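Local coordinates for protein transcriptional regulator, BadM/Rrf2 family (PDB 4CIC) that probably binds DNA as a winged helix-turn-helix transcription factor of the Rrf2 family, an IscR linked to the regulation of iron-sulfur cluster biogenesis, at residues 21-25 / 69-75; 52-58 / 82-87; 16-21 / 35-41. The protein carries 3 engineered substitutions. All coordinates share one frame. Numbering follows the deposited sequence.

Interaction 1: residues 21-25 / 69-75; sequences LAQHF and YILAREP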
loop_
_atom_site.group_PDB
_atom_site.type_symbol
_atom_site.label_atom_id
_atom_site.label_comp_id
_atom_site.label_asym_id
_atom_site.label_seq_id
_atom_site.Cartn_x
_atom_site.Cartn_y
_atom_site.Cartn_z
ATOM N N LEU A 21 19.855 -13.341 4.652
ATOM C CA LEU A 21 20.949 -13.706 3.743
ATOM C C LEU A 21 21.938 -12.558 3.494
ATOM O O LEU A 21 23.155 -12.771 3.437
ATOM C CB LEU A 21 20.397 -14.235 2.418
ATOM C CG LEU A 21 19.664 -15.572 2.515
ATOM C CD1 LEU A 21 18.936 -15.879 1.210
ATOM C CD2 LEU A 21 20.722 -16.669 2.775
ATOM N N ALA A 22 21.435 -11.330 3.370
ATOM C CA ALA A 22 22.329 -10.174 3.210
ATOM C C ALA A 22 23.277 -10.018 4.399
ATOM O O ALA A 22 24.473 -9.700 4.231
ATOM C CB ALA A 22 21.509 -8.865 2.993
ATOM N N GLN A 23 22.742 -10.242 5.599
ATOM C CA GLN A 23 23.528 -10.148 6.837
ATOM C C GLN A 23 24.603 -11.205 6.918
ATOM O O GLN A 23 25.561 -11.044 7.662
ATOM C CB GLN A 23 22.633 -10.285 8.070
ATOM C CG GLN A 23 21.760 -9.037 8.250
ATOM C CD GLN A 23 20.899 -9.088 9.509
ATOM O OE1 GLN A 23 19.987 -9.912 9.622
ATOM N NE2 GLN A 23 21.177 -8.194 10.452
ATOM N N HIS A 24 24.446 -12.281 6.155
ATOM C CA HIS A 24 25.446 -13.356 6.185
ATOM C C HIS A 24 26.242 -13.492 4.893
ATOM O O HIS A 24 27.006 -14.450 4.727
ATOM C CB HIS A 24 24.759 -14.685 6.520
ATOM C CG HIS A 24 24.193 -14.725 7.905
ATOM N ND1 HIS A 24 22.944 -14.247 8.214
ATOM C CD2 HIS A 24 24.725 -15.180 9.069
ATOM C CE1 HIS A 24 22.720 -14.401 9.510
ATOM N NE2 HIS A 24 23.787 -14.964 10.048
ATOM N N PHE A 25 26.087 -12.535 3.983
ATOM C CA PHE A 25 26.645 -12.636 2.636
ATOM C C PHE A 25 28.159 -12.812 2.648
ATOM O O PHE A 25 28.683 -13.655 1.942
ATOM C CB PHE A 25 26.248 -11.403 1.826
ATOM C CG PHE A 25 26.629 -11.459 0.358
ATOM C CD1 PHE A 25 26.291 -12.548 -0.427
ATOM C CD2 PHE A 25 27.277 -10.389 -0.229
ATOM C CE1 PHE A 25 26.635 -12.577 -1.782
ATOM C CE2 PHE A 25 27.596 -10.386 -1.585
ATOM C CZ PHE A 25 27.280 -11.488 -2.360
ATOM N N TYR A 69 22.472 -21.721 1.638
ATOM C CA TYR A 69 22.027 -20.715 0.677
ATOM C C TYR A 69 22.789 -19.414 0.843
ATOM O O TYR A 69 23.149 -19.051 1.962
ATOM C CB TYR A 69 20.523 -20.456 0.851
ATOM C CG TYR A 69 19.691 -21.617 0.347
ATOM C CD1 TYR A 69 19.375 -22.686 1.177
ATOM C CD2 TYR A 69 19.271 -21.665 -0.976
ATOM C CE1 TYR A 69 18.636 -23.762 0.703
ATOM C CE2 TYR A 69 18.534 -22.731 -1.453
ATOM C CZ TYR A 69 18.217 -23.772 -0.610
ATOM O OH TYR A 69 17.476 -24.826 -1.095
ATOM N N ILE A 70 23.014 -18.715 -0.274
ATOM C CA ILE A 70 23.606 -17.371 -0.265
ATOM C C ILE A 70 22.874 -16.497 -1.272
ATOM O O ILE A 70 22.215 -17.013 -2.171
ATOM C CB ILE A 70 25.115 -17.359 -0.649
ATOM C CG1 ILE A 70 25.338 -18.011 -2.012
ATOM C CG2 ILE A 70 25.902 -18.067 0.371
ATOM C CD1 ILE A 70 26.737 -17.814 -2.562
ATOM N N LEU A 71 22.956 -15.181 -1.109
ATOM C CA LEU A 71 22.443 -14.294 -2.153
ATOM C C LEU A 71 23.179 -14.583 -3.451
ATOM O O LEU A 71 24.390 -14.872 -3.453
ATOM C CB LEU A 71 22.660 -12.827 -1.789
ATOM C CG LEU A 71 21.963 -12.238 -0.572
ATOM C CD1 LEU A 71 22.409 -10.798 -0.391
ATOM C CD2 LEU A 71 20.457 -12.295 -0.745
ATOM N N ALA A 72 22.449 -14.483 -4.559
ATOM C CA ALA A 72 23.019 -14.698 -5.888
ATOM C C ALA A 72 23.470 -13.399 -6.572
ATOM O O ALA A 72 24.093 -13.440 -7.642
ATOM C CB ALA A 72 22.019 -15.434 -6.766
ATOM N N ARG A 73 23.135 -12.263 -5.956
ATOM C CA ARG A 73 23.621 -10.937 -6.351
ATOM C C ARG A 73 24.055 -10.221 -5.076
ATOM O O ARG A 73 23.596 -10.572 -3.990
ATOM C CB ARG A 73 22.508 -10.107 -7.008
ATOM C CG ARG A 73 21.864 -10.753 -8.205
ATOM C CD ARG A 73 21.465 -9.706 -9.229
ATOM N NE ARG A 73 20.445 -8.763 -8.752
ATOM C CZ ARG A 73 19.136 -8.937 -8.904
ATOM N NH1 ARG A 73 18.683 -10.033 -9.498
ATOM N NH2 ARG A 73 18.278 -8.019 -8.461
ATOM N N GLU A 74 24.906 -9.209 -5.208
ATOM C CA GLU A 74 25.378 -8.453 -4.043
ATOM C C GLU A 74 24.200 -7.655 -3.507
ATOM O O GLU A 74 23.335 -7.285 -4.277
ATOM C CB GLU A 74 26.496 -7.492 -4.439
ATOM C CG GLU A 74 27.838 -8.193 -4.789
ATOM C CD GLU A 74 28.854 -7.258 -5.433
ATOM O OE1 GLU A 74 29.063 -6.140 -4.920
ATOM O OE2 GLU A 74 29.447 -7.645 -6.459
ATOM N N PRO A 75 24.162 -7.406 -2.191
ATOM C CA PRO A 75 23.015 -6.676 -1.640
ATOM C C PRO A 75 22.786 -5.316 -2.300
ATOM O O PRO A 75 21.608 -4.898 -2.422
ATOM C CB PRO A 75 23.369 -6.519 -0.152
ATOM C CG PRO A 75 24.275 -7.764 0.138
ATOM C CD PRO A 75 25.045 -7.953 -1.141
HETATM O O HOH W 1 24.113 -14.581 1.599
#
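L21, on the last turns of helix 9-23, points straight at strand 68-71. Its CD2 lies 3.5 Å from the carbonyl O of Y69 and 4.3 Å from Y69 CB, while L21 CB meets L71 CD2 at 3.7 Å. No direct hydrogen bond joins the two segments, but a water does: it donates to L21 O at 2.8 Å and accepts from L71 N at 3.0 Å, so a helix carbonyl and a strand amide are both satisfied across the gap. A22 follows with its small methyl group, which leaves room for two neighbours, L71 CD1 at 4.0 Å and P75 CG at 4.1 Å from A22 CB. Strand 68-71, which carries L71, is the second of the two-stranded antiparallel hairpin 59-62/68-71, the wing of the winged helix-turn-helix fold, so L71 belongs to the wing and also packs against the helix. H24 turns its ring away, with ND1 hydrogen-bonded to D20 O. The chain then brings F25 back over 71-75 as the strand leaves the sheet. The F25 ring presents its edge to the carbonyl of L71, CE1 to L71 O being 3.6 Å, and its CD2 sits 3.4 Å from P75 CD; F25 CE2 also packs on E74 CG at 3.9 Å. L137 of helix 133-143 touches both A22 and P75.

Interaction 2: residues 52-58 / 82-87; sequences VLRKAGL and DIIRVL. With NA (sodium ion), chain D.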
loop_
_atom_site.group_PDB
_atom_site.type_symbol
_atom_site.label_atom_id
_atom_site.label_comp_id
_atom_site.label_asym_id
_atom_site.label_seq_id
_atom_site.Cartn_x
_atom_site.Cartn_y
_atom_site.Cartn_z
ATOM N N VAL A 52 11.185 -20.127 -5.033
ATOM C CA VAL A 52 10.880 -19.096 -6.016
ATOM C C VAL A 52 12.030 -18.096 -6.163
ATOM O O VAL A 52 12.425 -17.759 -7.275
ATOM C CB VAL A 52 9.551 -18.370 -5.673
ATOM C CG1 VAL A 52 9.242 -17.306 -6.708
ATOM C CG2 VAL A 52 8.425 -19.390 -5.596
ATOM N N LEU A 53 12.592 -17.656 -5.044
ATOM C CA LEU A 53 13.698 -16.707 -5.085
ATOM C C LEU A 53 14.891 -17.309 -5.820
ATOM O O LEU A 53 15.640 -16.602 -6.492
ATOM C CB LEU A 53 14.095 -16.292 -3.670
ATOM C CG LEU A 53 13.030 -15.505 -2.908
ATOM C CD1 LEU A 53 13.483 -15.304 -1.488
ATOM C CD2 LEU A 53 12.836 -14.164 -3.579
ATOM N N ARG A 54 15.036 -18.623 -5.716
ATOM C CA ARG A 54 16.133 -19.329 -6.399
ATOM C C ARG A 54 15.910 -19.373 -7.909
ATOM O O ARG A 54 16.819 -19.100 -8.690
ATOM C CB ARG A 54 16.281 -20.744 -5.847
ATOM C CG ARG A 54 17.690 -21.306 -5.967
ATOM C CD ARG A 54 17.804 -22.665 -5.298
ATOM N NE ARG A 54 17.970 -23.728 -6.283
ATOM C CZ ARG A 54 17.980 -25.023 -5.989
ATOM N NH1 ARG A 54 17.831 -25.420 -4.734
ATOM N NH2 ARG A 54 18.133 -25.919 -6.955
ATOM N N LYS A 55 14.690 -19.705 -8.318
ATOM C CA LYS A 55 14.343 -19.711 -9.738
ATOM C C LYS A 55 14.549 -18.326 -10.344
ATOM O O LYS A 55 14.926 -18.199 -11.507
ATOM C CB LYS A 55 12.885 -20.133 -9.939
ATOM C CG LYS A 55 12.595 -21.596 -9.651
ATOM C CD LYS A 55 11.160 -21.933 -10.052
ATOM C CE LYS A 55 10.787 -23.375 -9.708
ATOM N NZ LYS A 55 10.466 -23.541 -8.262
ATOM N N ALA A 56 14.302 -17.296 -9.539
ATOM C CA ALA A 56 14.421 -15.909 -9.976
ATOM C C ALA A 56 15.857 -15.437 -10.097
ATOM O O ALA A 56 16.123 -14.388 -10.676
ATOM C CB ALA A 56 13.685 -15.004 -9.011
ATOM N N GLY A 57 16.783 -16.188 -9.517
ATOM C CA GLY A 57 18.181 -15.813 -9.596
ATOM C C GLY A 57 18.572 -14.853 -8.483
ATOM O O GLY A 57 19.600 -14.182 -8.574
ATOM N N LEU A 58 17.762 -14.798 -7.429
ATOM C CA LEU A 58 18.041 -13.934 -6.283
ATOM C C LEU A 58 18.850 -14.656 -5.205
ATOM O O LEU A 58 19.544 -14.023 -4.421
ATOM C CB LEU A 58 16.754 -13.382 -5.670
ATOM C CG LEU A 58 16.159 -12.215 -6.466
ATOM C CD1 LEU A 58 14.818 -11.772 -5.892
ATOM C CD2 LEU A 58 17.166 -11.058 -6.472
ATOM N N ASP A 82 12.550 -5.387 -6.208
ATOM C CA ASP A 82 12.888 -6.560 -7.022
ATOM C C ASP A 82 12.365 -7.828 -6.351
ATOM O O ASP A 82 11.895 -8.748 -7.012
ATOM C CB ASP A 82 14.405 -6.765 -7.153
ATOM C CG ASP A 82 15.117 -5.679 -7.951
ATOM O OD1 ASP A 82 14.477 -5.015 -8.793
ATOM O OD2 ASP A 82 16.355 -5.523 -7.750
ATOM N N ILE A 83 12.527 -7.906 -5.035
ATOM C CA ILE A 83 12.080 -9.073 -4.301
ATOM C C ILE A 83 10.551 -9.161 -4.377
ATOM O O ILE A 83 9.982 -10.223 -4.639
ATOM C CB ILE A 83 12.506 -8.979 -2.825
ATOM C CG1 ILE A 83 14.035 -8.919 -2.727
ATOM C CG2 ILE A 83 11.887 -10.107 -2.035
ATOM C CD1 ILE A 83 14.524 -8.513 -1.334
ATOM N N ILE A 84 9.887 -8.029 -4.164
ATOM C CA ILE A 84 8.432 -8.000 -4.207
ATOM C C ILE A 84 7.927 -8.372 -5.608
ATOM O O ILE A 84 7.000 -9.156 -5.745
ATOM C CB ILE A 84 7.902 -6.612 -3.783
ATOM C CG1 ILE A 84 8.270 -6.326 -2.313
ATOM C CG2 ILE A 84 6.406 -6.515 -3.988
ATOM C CD1 ILE A 84 7.930 -7.440 -1.359
ATOM N N ARG A 85 8.534 -7.823 -6.650
ATOM C CA ARG A 85 8.137 -8.189 -8.014
ATOM C C ARG A 85 8.232 -9.688 -8.316
ATOM O O ARG A 85 7.344 -10.270 -8.953
ATOM C CB ARG A 85 8.944 -7.413 -9.043
ATOM C CG ARG A 85 8.466 -5.996 -9.233
ATOM C CD ARG A 85 9.240 -5.325 -10.333
ATOM N NE ARG A 85 9.033 -3.887 -10.307
ATOM C CZ ARG A 85 9.837 -3.040 -9.678
ATOM N NH1 ARG A 85 10.900 -3.504 -9.039
ATOM N NH2 ARG A 85 9.583 -1.738 -9.695
ATOM N N VAL A 86 9.303 -10.311 -7.846
ATOM C CA VAL A 86 9.480 -11.747 -8.031
ATOM C C VAL A 86 8.323 -12.522 -7.370
ATOM O O VAL A 86 7.726 -13.424 -7.971
ATOM C CB VAL A 86 10.826 -12.191 -7.457
ATOM C CG1 VAL A 86 10.823 -13.687 -7.194
ATOM C CG2 VAL A 86 11.932 -11.786 -8.405
ATOM N N LEU A 87 7.976 -12.150 -6.148
ATOM C CA LEU A 87 7.000 -12.932 -5.403
ATOM C C LEU A 87 5.575 -12.721 -5.914
ATOM O O LEU A 87 4.713 -13.583 -5.771
ATOM C CB LEU A 87 7.086 -12.605 -3.914
ATOM C CG LEU A 87 8.435 -12.910 -3.252
ATOM C CD1 LEU A 87 8.405 -12.431 -1.811
ATOM C CD2 LEU A 87 8.761 -14.391 -3.340
HETATM NA NA NA D . 6.570 -12.465 -9.954
#
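Everything that passes between 52-58 and 82-87 is apolar; no hydrogen bond crosses. V86 sits at the centre: its CG1 touches A56 CB at 3.6 Å and V52 CG1 at 4.0 Å, and its CG2 meets L58 CD1 at 3.8 Å. L53 reaches in beside it, CD2 lying 4.1 Å from L87 CD2 and 4.4 Å from I83 CG2. Backbone bonds within 52-58 set up this surface. G57, at positive phi, closes helix 43-55 with a Schellman motif, G57 N to R54 O at 3.0 Å and L58 N to L53 O at 2.9 Å, which swings L58 back onto I83 and V86. Of the two segments only 82-87 binds metal: R85 O and V86 O each hold the sodium ion at 2.5 Å, and E88 O, just beyond the segment, is the third ligand. The R85 side chain is tied instead to E125 and D129. Helix 43-55 is the recognition helix expected of a winged helix-turn-helix, its C-terminal end here packing against helix 80-87, which follows the wing.

Interaction 3: residues 16-21 / 35-41; sequences QAMFDL and IAERQGL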
loop_
_atom_site.group_PDB
_atom_site.type_symbol
_atom_site.label_atom_id
_atom_site.label_comp_id
_atom_site.label_asym_id
_atom_site.label_seq_id
_atom_site.Cartn_x
_atom_site.Cartn_y
_atom_site.Cartn_z
ATOM N N GLN A 16 12.298 -10.486 4.932
ATOM C CA GLN A 16 13.064 -10.917 6.113
ATOM C C GLN A 16 14.119 -11.945 5.743
ATOM O O GLN A 16 15.243 -11.891 6.242
ATOM C CB GLN A 16 12.174 -11.536 7.191
ATOM C CG GLN A 16 11.450 -10.535 8.058
ATOM C CD GLN A 16 10.718 -11.224 9.198
ATOM O OE1 GLN A 16 9.597 -11.701 9.032
ATOM N NE2 GLN A 16 11.357 -11.290 10.353
ATOM N N ALA A 17 13.753 -12.903 4.898
ATOM C CA ALA A 17 14.686 -13.996 4.588
ATOM C C ALA A 17 15.837 -13.468 3.734
ATOM O O ALA A 17 17.003 -13.853 3.933
ATOM C CB ALA A 17 13.951 -15.108 3.860
ATOM N N MET A 18 15.514 -12.565 2.800
ATOM C CA MET A 18 16.541 -11.996 1.932
ATOM C C MET A 18 17.469 -11.117 2.738
ATOM O O MET A 18 18.678 -11.100 2.493
ATOM C CB MET A 18 15.919 -11.206 0.776
ATOM C CG MET A 18 15.209 -12.103 -0.254
ATOM S SD MET A 18 16.435 -13.105 -1.176
ATOM C CE MET A 18 17.316 -11.844 -2.065
ATOM N N PHE A 19 16.920 -10.407 3.719
ATOM C CA PHE A 19 17.763 -9.570 4.563
ATOM C C PHE A 19 18.681 -10.432 5.437
ATOM O O PHE A 19 19.854 -10.108 5.634
ATOM C CB PHE A 19 16.950 -8.585 5.412
ATOM C CG PHE A 19 17.812 -7.683 6.244
ATOM C CD1 PHE A 19 18.656 -6.759 5.637
ATOM C CD2 PHE A 19 17.823 -7.794 7.619
ATOM C CE1 PHE A 19 19.499 -5.943 6.409
ATOM C CE2 PHE A 19 18.658 -6.994 8.387
ATOM C CZ PHE A 19 19.484 -6.053 7.775
ATOM N N ASP A 20 18.147 -11.524 5.969
ATOM C CA ASP A 20 18.994 -12.439 6.755
ATOM C C ASP A 20 20.146 -12.941 5.889
ATOM O O ASP A 20 21.323 -12.965 6.328
ATOM C CB ASP A 20 18.148 -13.593 7.309
ATOM C CG ASP A 20 18.947 -14.536 8.217
ATOM O OD1 ASP A 20 19.796 -15.292 7.703
ATOM O OD2 ASP A 20 18.705 -14.519 9.451
ATOM N N LEU A 21 19.855 -13.341 4.652
ATOM C CA LEU A 21 20.949 -13.706 3.743
ATOM C C LEU A 21 21.938 -12.558 3.494
ATOM O O LEU A 21 23.155 -12.771 3.437
ATOM C CB LEU A 21 20.397 -14.235 2.418
ATOM C CG LEU A 21 19.664 -15.572 2.515
ATOM C CD1 LEU A 21 18.936 -15.879 1.210
ATOM C CD2 LEU A 21 20.722 -16.669 2.775
ATOM N N ILE A 35 18.020 -19.663 9.167
ATOM C CA ILE A 35 17.248 -18.466 8.805
ATOM C C ILE A 35 15.908 -18.479 9.528
ATOM O O ILE A 35 15.483 -17.476 10.122
ATOM C CB ILE A 35 17.016 -18.376 7.284
ATOM C CG1 ILE A 35 18.342 -18.133 6.551
ATOM C CG2 ILE A 35 16.017 -17.242 6.955
ATOM C CD1 ILE A 35 18.224 -18.231 5.028
ATOM N N ALA A 36 15.242 -19.627 9.484
ATOM C CA ALA A 36 13.927 -19.758 10.108
ATOM C C ALA A 36 14.049 -19.514 11.602
ATOM O O ALA A 36 13.177 -18.917 12.213
ATOM C CB ALA A 36 13.343 -21.136 9.836
ATOM N N GLU A 37 15.160 -19.957 12.183
ATOM C CA GLU A 37 15.367 -19.816 13.616
ATOM C C GLU A 37 15.584 -18.352 14.000
ATOM O O GLU A 37 15.038 -17.871 14.986
ATOM C CB GLU A 37 16.578 -20.649 14.057
ATOM C CG GLU A 37 16.526 -21.103 15.495
ATOM C CD GLU A 37 15.862 -22.455 15.642
ATOM O OE1 GLU A 37 16.293 -23.406 14.951
ATOM O OE2 GLU A 37 14.907 -22.569 16.442
ATOM N N ARG A 38 16.391 -17.647 13.220
ATOM C CA ARG A 38 16.733 -16.272 13.551
ATOM C C ARG A 38 15.560 -15.336 13.305
ATOM O O ARG A 38 15.411 -14.331 13.989
ATOM C CB ARG A 38 17.921 -15.797 12.720
ATOM C CG ARG A 38 19.262 -16.338 13.189
ATOM C CD ARG A 38 20.400 -15.687 12.415
ATOM N NE ARG A 38 20.397 -16.082 11.012
ATOM C CZ ARG A 38 21.017 -17.161 10.542
ATOM N NH1 ARG A 38 21.694 -17.950 11.373
ATOM N NH2 ARG A 38 20.973 -17.447 9.243
ATOM N N GLN A 39 14.742 -15.664 12.315
ATOM C CA GLN A 39 13.686 -14.749 11.876
ATOM C C GLN A 39 12.301 -15.114 12.379
ATOM O O GLN A 39 11.333 -14.386 12.133
ATOM C CB GLN A 39 13.676 -14.631 10.347
ATOM C CG GLN A 39 14.978 -14.089 9.758
ATOM C CD GLN A 39 15.390 -12.758 10.360
ATOM O OE1 GLN A 39 14.549 -11.924 10.702
ATOM N NE2 GLN A 39 16.689 -12.555 10.497
ATOM N N GLY A 40 12.203 -16.237 13.081
ATOM C CA GLY A 40 10.921 -16.710 13.578
ATOM C C GLY A 40 9.980 -17.023 12.432
ATOM O O GLY A 40 8.845 -16.549 12.397
ATOM N N LEU A 41 10.463 -17.812 11.479
ATOM C CA LEU A 41 9.658 -18.197 10.325
ATOM C C LEU A 41 9.428 -19.689 10.329
ATOM O O LEU A 41 10.250 -20.447 10.843
ATOM C CB LEU A 41 10.360 -17.821 9.026
ATOM C CG LEU A 41 10.994 -16.434 8.997
ATOM C CD1 LEU A 41 11.742 -16.225 7.696
ATOM C CD2 LEU A 41 9.929 -15.362 9.205
#
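This is a helix-helix contact with a polar and an apolar part, joining helix 9-23 to helix 32-39, the first helix of the helix-turn-helix. The axes of segments 16-21 and 35-39 approach to 10.1 Å, at 107° between their N-to-C directions. D20 anchors the polar side: R38 grips it with two bonds, NE to D20 OD2 at 2.8 Å and NH2 to D20 OD1 at 2.9 Å, a bidentate salt bridge. D20 OD2 also accepts from Q39 NE2 at 3.0 Å. The Q39 amide receives a weak bond from Q16, NE2 to Q39 OE1 at 3.3 Å, so the polar chain runs R38, D20, Q39, Q16. Alongside, I35 packs on A17, CG2 to A17 CB at 4.3 Å, and on L21, CD1 to L21 CD2 at 3.7 Å. G40, at positive phi, leads the chain out of helix 32-39 toward helix 43-55, whose L46 covers A17 and I35; L71 of strand 68-71 touches L21, and V112 of the second subunit packs on F19.

How the interactions relate
Helix 9-23 threads the three contacts together. L21 belongs to both interaction 1 and interaction 3, and M18, one turn earlier, reaches the others: its CE is 3.4 Å from L71 CD2 of interaction 1, and its SD is 3.7 Å from L53 CD1 of interaction 2. Interactions 1 and 2 also meet directly at the base of the hairpin, just beyond the strand ends, where A72 N lies 2.9 Å from L58 O, a probable hydrogen bond. The centres of interactions 1 and 2 are about 13 Å apart, those of interactions 1 and 3 about 12 Å. The centres of interactions 2 and 3 are about 16 Å apart. The sodium ion is bound within interaction 2; the side chain of R73, in interaction 1, remains about 12 Å from it.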